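Local atomic coordinates of cellulose hydrolase (Bacillus licheniformis, PDB entry 4YZP), a protein that probably hydrolyses internal beta-1,4-glycosidic bonds of cellulose, as an endoglucanase of glycoside hydrolase family 5. Residues F157-E162 against V194-L199; E248-I253 against H295-V300. All blocks are in the same frame, centred on the assembly; numbering follows the deposited sequence.

Overall arrangement
Both contacts belong to the eight-stranded beta/alpha barrel of the catalytic region. From the N terminus, the chain passes through the first three barrel strands before reaching strand 155-158, where contact 1 begins. An excursion of 31 residues, including helix 168-184, then returns to strand 194-197, and contact 1 closes this beta-alpha-beta unit inside the sheet. After strand 218-224 the chain enters helix 243-261, where contact 2 opens. It closes 41 residues later, across strand 267-272 and helix 280-296, tying an outer helix to the turn into the last barrel strand, 299-303. The two follow in series, neither nested nor crossed, and the centres of contact 1 and contact 2 lie about 19 Å apart.

Contact 1. Residues F157-E162 against V194-L199; sequences FEIVNE and VIVGGL
I195 lies beside E158 in parallel strand pairing, at the heart of a right-handed beta-alpha-beta crossover of the barrel. Its backbone N donates to F157 O at 2.7 Å. I195 O in turn accepts the amide of I159 and lies 2.9 Å from a water that bridges to V160 N and so extends the pairing where strand 155-158 ends.

Along the I195 side chain, CB rests 3.7 Å from F157 O and 4.0 Å from E158 CB. CG2, anti to the backbone N, comes within 4.1 Å of E158 CG. The other branch, CG1, skirts F157 O, and CD1 at its tip reaches E158 CB; this side chain also touches V219 and I268. Beyond its methylenes, the E158 carboxylate is held by a salt bridge with R72. Cut back to an alanine, the I195 side chain would lose CG1, CG2 and CD1, which would probably leave a gap between the E158 methylenes and V219 and I268, with the E158 chain freer to shift.

On the flank, I159 CD1 meets V194 CG1 at 3.6 Å, while its CG1 lies 3.9 Å from V196 CG1. Just beyond, N161 and E162 match the Asn-Glu signature that follows the fourth strand in family 5 enzymes. Apolar branches and two amide bonds thus fix the strand end from which that pair emerges.

Contact 2. Residues E248-I253 against H295-V300; sequences EMEEDI and HKYQMV
The phenol ring of Y297 has K296 CG over the centre of one face, 4.2 Å above its plane, and E250 OE2 at its edge, close to the ring plane; the ring of Y257 in helix 243-261 meets it as well. The carboxylate of E250 is turned 66° against the Y297 ring. This junction belongs to the outer layer of the beta/alpha barrel, where helix 280-296 ends in a Schellman motif with Q298 as its C-prime residue, and the chain turns into the last barrel strand beside helix 243-261.

One oxygen of E250 does the polar work. Y297 OH donates to the anti lone pair of E250 OE2 at 2.5 Å, and K296 NZ meets the same oxygen on its syn side at 2.6 Å, 19° out of the carboxylate plane, in a salt bridge. Two donors from consecutive residues therefore grip a single acceptor, an arrangement that would be expected to favour the charged carboxylate. E250 gets there with CG anti to the backbone N (chi1 179°) and an extended chain, which runs at about a right angle to both partner side chains and delivers OE2 to NZ and OH.

One helical turn further on, I253 supplies the apolar half of the contact. Its CG2 approaches Y297 CD2 obliquely at 3.9 Å and presses on M299 SD. F290 of helix 280-296 and Y222 of the barrel wall also touch I253. M299, its chain extended beyond CG, brings its terminal methyl CE to 3.5 Å from the carbonyl oxygen I253 O.

Contact 1. Residues F157-E162 against V194-L199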
ATOM      1  N   PHE A 157       3.189  -5.171 -21.444  1.00 11.62           N
ATOM      2  CA  PHE A 157       2.655  -6.467 -21.026  1.00 11.51           C
ATOM      3  C   PHE A 157       3.459  -6.985 -19.843  1.00 12.34           C
ATOM      4  O   PHE A 157       4.683  -7.030 -19.922  1.00 14.47           O
ATOM      5  CB  PHE A 157       2.746  -7.519 -22.138  1.00 11.13           C
ATOM      6  CG  PHE A 157       1.883  -7.259 -23.347  1.00 11.14           C
ATOM      7  CD1 PHE A 157       0.791  -6.405 -23.290  1.00 13.33           C
ATOM      8  CD2 PHE A 157       2.176  -7.902 -24.553  1.00 12.17           C
ATOM      9  CE1 PHE A 157       0.012  -6.182 -24.429  1.00 14.64           C
ATOM     10  CE2 PHE A 157       1.410  -7.708 -25.685  1.00 13.69           C
ATOM     11  CZ  PHE A 157       0.317  -6.833 -25.634  1.00 14.77           C
ATOM     12  N   GLU A 158       2.788  -7.405 -18.780  1.00  9.83           N
ATOM     13  CA  GLU A 158       3.469  -8.093 -17.684  1.00 11.24           C
ATOM     14  C   GLU A 158       3.083  -9.566 -17.676  1.00 10.45           C
ATOM     15  O   GLU A 158       1.910  -9.888 -17.516  1.00 10.16           O
ATOM     16  CB  GLU A 158       3.126  -7.459 -16.334  1.00 10.91           C
ATOM     17  CG  GLU A 158       3.797  -8.208 -15.174  1.00 12.49           C
ATOM     18  CD  GLU A 158       3.335  -7.730 -13.813  1.00 14.87           C
ATOM     19  OE1 GLU A 158       2.355  -6.957 -13.757  1.00 15.80           O
ATOM     20  OE2 GLU A 158       3.949  -8.155 -12.801  1.00 17.23           O
ATOM     21  N   ILE A 159       4.066 -10.455 -17.806  1.00  9.07           N
ATOM     22  CA  ILE A 159       3.796 -11.885 -18.042  1.00  9.33           C
ATOM     23  C   ILE A 159       2.923 -12.549 -16.972  1.00 11.37           C
ATOM     24  O   ILE A 159       1.929 -13.199 -17.293  1.00 12.78           O
ATOM     25  CB  ILE A 159       5.120 -12.677 -18.177  1.00 11.04           C
ATOM     26  CG1 ILE A 159       5.904 -12.150 -19.379  1.00 11.98           C
ATOM     27  CG2 ILE A 159       4.845 -14.148 -18.347  1.00 12.24           C
ATOM     28  CD1 ILE A 159       5.076 -12.071 -20.642  1.00 11.31           C
ATOM     29  N   VAL A 160       3.266 -12.376 -15.707  1.00  9.71           N
ATOM     30  CA  VAL A 160       2.494 -13.021 -14.649  1.00 11.41           C
ATOM     31  C   VAL A 160       2.778 -12.356 -13.297  1.00 10.95           C
ATOM     32  O   VAL A 160       3.905 -11.952 -13.010  1.00 11.85           O
ATOM     33  CB  VAL A 160       2.790 -14.545 -14.599  1.00 12.74           C
ATOM     34  CG1 VAL A 160       4.295 -14.809 -14.350  1.00 13.88           C
ATOM     35  CG2 VAL A 160       1.935 -15.232 -13.549  1.00 13.73           C
ATOM     36  N   ASN A 161       1.738 -12.199 -12.495  1.00 11.04           N
ATOM     37  CA  ASN A 161       1.884 -11.620 -11.170  1.00 10.87           C
ATOM     38  C   ASN A 161       2.311 -12.658 -10.129  1.00 12.22           C
ATOM     39  O   ASN A 161       1.673 -13.704 -10.016  1.00 12.86           O
ATOM     40  CB  ASN A 161       0.567 -10.990 -10.715  1.00 10.26           C
ATOM     41  CG  ASN A 161       0.698 -10.312  -9.372  1.00 12.01           C
ATOM     42  OD1 ASN A 161       1.388  -9.317  -9.266  1.00 12.46           O
ATOM     43  ND2 ASN A 161       0.048 -10.856  -8.338  1.00 10.86           N
ATOM     44  N   GLU A 162       3.347 -12.339  -9.346  1.00 11.54           N
ATOM     45  CA  GLU A 162       3.812 -13.174  -8.226  1.00 11.92           C
ATOM     46  C   GLU A 162       3.712 -14.680  -8.493  1.00 12.58           C
ATOM     47  O   GLU A 162       3.017 -15.409  -7.781  1.00 12.75           O
ATOM     48  CB  GLU A 162       3.036 -12.795  -6.957  1.00 12.47           C
ATOM     49  CG  GLU A 162       3.235 -11.316  -6.594  1.00 13.62           C
ATOM     50  CD  GLU A 162       2.608 -10.883  -5.261  1.00 17.25           C
ATOM     51  OE1 GLU A 162       1.943 -11.707  -4.598  1.00 15.96           O
ATOM     52  OE2 GLU A 162       2.788  -9.703  -4.872  1.00 18.24           O
ATOM     53  N   VAL A 194       8.082  -5.723 -22.393  1.00 11.33           N
ATOM     54  CA  VAL A 194       7.497  -6.844 -21.679  1.00 11.34           C
ATOM     55  C   VAL A 194       8.167  -6.961 -20.324  1.00 12.43           C
ATOM     56  O   VAL A 194       9.405  -6.935 -20.232  1.00 12.91           O
ATOM     57  CB  VAL A 194       7.646  -8.149 -22.473  1.00 11.84           C
ATOM     58  CG1 VAL A 194       7.105  -9.323 -21.668  1.00 11.93           C
ATOM     59  CG2 VAL A 194       6.920  -8.025 -23.806  1.00 11.19           C
ATOM     60  N   ILE A 195       7.339  -7.087 -19.284  1.00  9.34           N
ATOM     61  CA  ILE A 195       7.798  -7.057 -17.901  1.00  9.37           C
ATOM     62  C   ILE A 195       7.904  -8.461 -17.334  1.00  9.67           C
ATOM     63  O   ILE A 195       6.921  -9.208 -17.316  1.00 10.40           O
ATOM     64  CB  ILE A 195       6.840  -6.222 -17.017  1.00  9.54           C
ATOM     65  CG1 ILE A 195       6.675  -4.811 -17.587  1.00 10.30           C
ATOM     66  CG2 ILE A 195       7.335  -6.190 -15.581  1.00 11.75           C
ATOM     67  CD1 ILE A 195       5.446  -4.103 -17.048  1.00 11.78           C
ATOM     68  N   VAL A 196       9.102  -8.816 -16.884  1.00 11.47           N
ATOM     69  CA  VAL A 196       9.385 -10.160 -16.375  1.00 11.78           C
ATOM     70  C   VAL A 196      10.043 -10.069 -15.013  1.00 11.86           C
ATOM     71  O   VAL A 196      10.739  -9.094 -14.714  1.00 10.95           O
ATOM     72  CB  VAL A 196      10.315 -10.940 -17.324  1.00 13.08           C
ATOM     73  CG1 VAL A 196       9.629 -11.206 -18.658  1.00 13.67           C
ATOM     74  CG2 VAL A 196      11.600 -10.161 -17.555  1.00 11.88           C
ATOM     75  N   GLY A 197       9.847 -11.099 -14.194  1.00 12.80           N
ATOM     76  CA  GLY A 197      10.485 -11.155 -12.894  1.00 12.93           C
ATOM     77  C   GLY A 197      10.837 -12.578 -12.506  1.00 12.77           C
ATOM     78  O   GLY A 197      10.687 -13.532 -13.296  1.00 13.01           O
ATOM     79  N   GLY A 198      11.315 -12.722 -11.277  1.00 13.15           N
ATOM     80  CA  GLY A 198      11.599 -14.034 -10.725  1.00 13.06           C
ATOM     81  C   GLY A 198      10.408 -14.610  -9.986  1.00 12.87           C
ATOM     82  O   GLY A 198       9.305 -14.056 -10.025  1.00 13.78           O
ATOM     83  N   LEU A 199      10.628 -15.741  -9.318  1.00 12.93           N
ATOM     84  CA  LEU A 199       9.576 -16.357  -8.509  1.00 12.26           C
ATOM     85  C   LEU A 199       8.976 -15.356  -7.522  1.00 12.38           C
ATOM     86  O   LEU A 199       9.695 -14.578  -6.905  1.00 11.93           O
ATOM     87  CB  LEU A 199      10.125 -17.570  -7.759  1.00 13.98           C
ATOM     88  CG  LEU A 199      10.396 -18.765  -8.674  1.00 16.58           C
ATOM     89  CD1 LEU A 199      11.320 -19.745  -8.001  1.00 17.53           C
ATOM     90  CD2 LEU A 199       9.074 -19.441  -9.055  1.00 17.93           C
TER
HETATM   91  O   HOH W   1       6.000 -10.706 -14.982  1.00 10.38           O

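Contact 2. Residues E248-I253 against H295-V300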
ATOM      1  N   GLU A 248      18.234  -0.342   6.010  1.00 20.77           N
ATOM      2  CA  GLU A 248      17.797  -1.651   5.531  1.00 19.11           C
ATOM      3  C   GLU A 248      16.972  -1.566   4.252  1.00 17.36           C
ATOM      4  O   GLU A 248      17.104  -2.409   3.352  1.00 17.39           O
ATOM      5  CB  GLU A 248      16.987  -2.373   6.615  1.00 20.30           C
ATOM      6  CG  GLU A 248      17.839  -2.897   7.761  1.00 23.09           C
ATOM      7  N   MET A 249      16.104  -0.559   4.176  1.00 16.92           N
ATOM      8  CA  MET A 249      15.302  -0.340   2.977  1.00 15.48           C
ATOM      9  C   MET A 249      16.210  -0.049   1.774  1.00 15.40           C
ATOM     10  O   MET A 249      16.009  -0.604   0.696  1.00 14.89           O
ATOM     11  CB  MET A 249      14.298   0.803   3.196  1.00 15.07           C
ATOM     12  CG  MET A 249      13.490   1.150   1.966  1.00 14.93           C
ATOM     13  SD  MET A 249      12.357   2.529   2.254  1.00 15.69           S
ATOM     14  CE  MET A 249      10.948   1.679   2.981  1.00 21.08           C
ATOM     15  N   GLU A 250      17.226   0.792   1.955  1.00 16.61           N
ATOM     16  CA  GLU A 250      18.101   1.099   0.829  1.00 17.71           C
ATOM     17  C   GLU A 250      18.958  -0.127   0.506  1.00 17.36           C
ATOM     18  O   GLU A 250      19.273  -0.372  -0.649  1.00 17.66           O
ATOM     19  CB  GLU A 250      18.977   2.330   1.105  1.00 19.29           C
ATOM     20  CG  GLU A 250      19.915   2.668  -0.056  1.00 21.17           C
ATOM     21  CD  GLU A 250      20.470   4.089  -0.006  1.00 23.83           C
ATOM     22  OE1 GLU A 250      20.425   4.722   1.072  1.00 25.97           O
ATOM     23  OE2 GLU A 250      20.961   4.567  -1.052  1.00 23.95           O
ATOM     24  N   GLU A 251      19.288  -0.923   1.519  1.00 17.11           N
ATOM     25  CA  GLU A 251      20.068  -2.138   1.295  1.00 20.39           C
ATOM     26  C   GLU A 251      19.287  -3.187   0.523  1.00 19.47           C
ATOM     27  O   GLU A 251      19.879  -4.052  -0.123  1.00 17.69           O
ATOM     28  CB  GLU A 251      20.539  -2.740   2.620  1.00 24.60           C
ATOM     29  CG  GLU A 251      21.721  -2.029   3.242  1.00 29.02           C
ATOM     30  CD  GLU A 251      22.050  -2.542   4.629  1.00 34.43           C
ATOM     31  OE1 GLU A 251      21.454  -3.563   5.062  1.00 34.32           O
ATOM     32  OE2 GLU A 251      22.912  -1.925   5.290  1.00 38.87           O
ATOM     33  N   ASP A 252      17.959  -3.124   0.601  1.00 18.07           N
ATOM     34  CA  ASP A 252      17.113  -4.034  -0.163  1.00 18.62           C
ATOM     35  C   ASP A 252      17.079  -3.664  -1.638  1.00 20.86           C
ATOM     36  O   ASP A 252      16.947  -4.536  -2.494  1.00 25.47           O
ATOM     37  CB  ASP A 252      15.679  -4.042   0.376  1.00 18.61           C
ATOM     38  CG  ASP A 252      15.513  -4.909   1.623  1.00 22.02           C
ATOM     39  OD1 ASP A 252      16.401  -5.749   1.903  1.00 24.92           O
ATOM     40  OD2 ASP A 252      14.469  -4.764   2.305  1.00 20.52           O
ATOM     41  N   ILE A 253      17.202  -2.371  -1.924  1.00 17.08           N
ATOM     42  CA  ILE A 253      16.984  -1.809  -3.253  1.00 17.06           C
ATOM     43  C   ILE A 253      18.261  -1.634  -4.067  1.00 16.21           C
ATOM     44  O   ILE A 253      18.290  -1.909  -5.273  1.00 16.42           O
ATOM     45  CB  ILE A 253      16.285  -0.433  -3.138  1.00 18.84           C
ATOM     46  CG1 ILE A 253      14.947  -0.590  -2.429  1.00 20.02           C
ATOM     47  CG2 ILE A 253      16.083   0.216  -4.498  1.00 20.77           C
ATOM     48  CD1 ILE A 253      14.295   0.735  -2.105  1.00 21.62           C
ATOM     49  N   HIS A 295      13.241   6.373  -6.986  1.00 14.46           N
ATOM     50  CA  HIS A 295      13.578   7.369  -8.003  1.00 14.21           C
ATOM     51  C   HIS A 295      15.092   7.490  -8.164  1.00 13.99           C
ATOM     52  O   HIS A 295      15.598   7.510  -9.281  1.00 14.27           O
ATOM     53  CB  HIS A 295      12.968   8.729  -7.660  1.00 15.45           C
ATOM     54  CG  HIS A 295      12.901   9.668  -8.828  1.00 15.48           C
ATOM     55  ND1 HIS A 295      13.959  10.467  -9.207  1.00 17.85           N
ATOM     56  CD2 HIS A 295      11.904   9.925  -9.713  1.00 15.14           C
ATOM     57  CE1 HIS A 295      13.616  11.178 -10.268  1.00 17.45           C
ATOM     58  NE2 HIS A 295      12.369  10.870 -10.591  1.00 16.11           N
ATOM     59  N   LYS A 296      15.794   7.545  -7.039  1.00 14.24           N
ATOM     60  CA  LYS A 296      17.256   7.590  -7.005  1.00 16.60           C
ATOM     61  C   LYS A 296      17.896   6.462  -7.807  1.00 16.14           C
ATOM     62  O   LYS A 296      18.867   6.681  -8.538  1.00 16.20           O
ATOM     63  CB  LYS A 296      17.735   7.539  -5.556  1.00 19.81           C
ATOM     64  CG  LYS A 296      19.228   7.384  -5.367  1.00 23.52           C
ATOM     65  CD  LYS A 296      19.558   7.419  -3.882  1.00 26.01           C
ATOM     66  CE  LYS A 296      20.886   6.778  -3.604  1.00 28.70           C
ATOM     67  NZ  LYS A 296      21.269   6.941  -2.176  1.00 30.47           N
ATOM     68  N   TYR A 297      17.353   5.257  -7.667  1.00 15.71           N
ATOM     69  CA  TYR A 297      17.914   4.093  -8.347  1.00 15.74           C
ATOM     70  C   TYR A 297      17.179   3.772  -9.660  1.00 16.72           C
ATOM     71  O   TYR A 297      17.293   2.665 -10.198  1.00 17.02           O
ATOM     72  CB  TYR A 297      17.907   2.895  -7.389  1.00 14.77           C
ATOM     73  CG  TYR A 297      18.921   3.051  -6.273  1.00 16.46           C
ATOM     74  CD1 TYR A 297      20.289   3.051  -6.539  1.00 18.65           C
ATOM     75  CD2 TYR A 297      18.513   3.196  -4.945  1.00 18.05           C
ATOM     76  CE1 TYR A 297      21.223   3.192  -5.514  1.00 19.26           C
ATOM     77  CE2 TYR A 297      19.433   3.341  -3.924  1.00 18.51           C
ATOM     78  CZ  TYR A 297      20.788   3.336  -4.213  1.00 18.86           C
ATOM     79  OH  TYR A 297      21.704   3.480  -3.189  1.00 20.82           O
ATOM     80  N   GLN A 298      16.458   4.766 -10.180  1.00 16.21           N
ATOM     81  CA  GLN A 298      15.791   4.686 -11.484  1.00 15.67           C
ATOM     82  C   GLN A 298      14.879   3.470 -11.592  1.00 14.57           C
ATOM     83  O   GLN A 298      14.907   2.739 -12.590  1.00 16.60           O
ATOM     84  CB  GLN A 298      16.820   4.665 -12.619  1.00 18.39           C
ATOM     85  CG  GLN A 298      17.718   5.889 -12.658  1.00 22.04           C
ATOM     86  CD  GLN A 298      18.858   5.728 -13.641  1.00 27.40           C
ATOM     87  OE1 GLN A 298      18.779   6.168 -14.788  1.00 33.50           O
ATOM     88  NE2 GLN A 298      19.914   5.074 -13.205  1.00 26.06           N
ATOM     89  N   MET A 299      14.071   3.268 -10.559  1.00 11.97           N
ATOM     90  CA  MET A 299      13.051   2.232 -10.576  1.00 11.99           C
ATOM     91  C   MET A 299      11.669   2.875 -10.501  1.00 12.65           C
ATOM     92  O   MET A 299      11.422   3.748  -9.656  1.00 12.87           O
ATOM     93  CB  MET A 299      13.251   1.259  -9.414  1.00 11.58           C
ATOM     94  CG  MET A 299      14.591   0.583  -9.450  1.00 12.22           C
ATOM     95  SD  MET A 299      14.953  -0.114  -7.829  1.00 18.01           S
ATOM     96  CE  MET A 299      16.555  -0.845  -8.168  1.00 16.59           C
ATOM     97  N   VAL A 300      10.775   2.446 -11.383  1.00 10.80           N
ATOM     98  CA  VAL A 300       9.419   2.995 -11.422  1.00  9.92           C
ATOM     99  C   VAL A 300       8.574   2.420 -10.297  1.00 10.69           C
ATOM    100  O   VAL A 300       8.302   1.223 -10.280  1.00 10.87           O
ATOM    101  CB  VAL A 300       8.713   2.692 -12.769  1.00 10.56           C
ATOM    102  CG1 VAL A 300       7.260   3.160 -12.742  1.00 10.96           C
ATOM    103  CG2 VAL A 300       9.447   3.333 -13.941  1.00 11.41           C
TER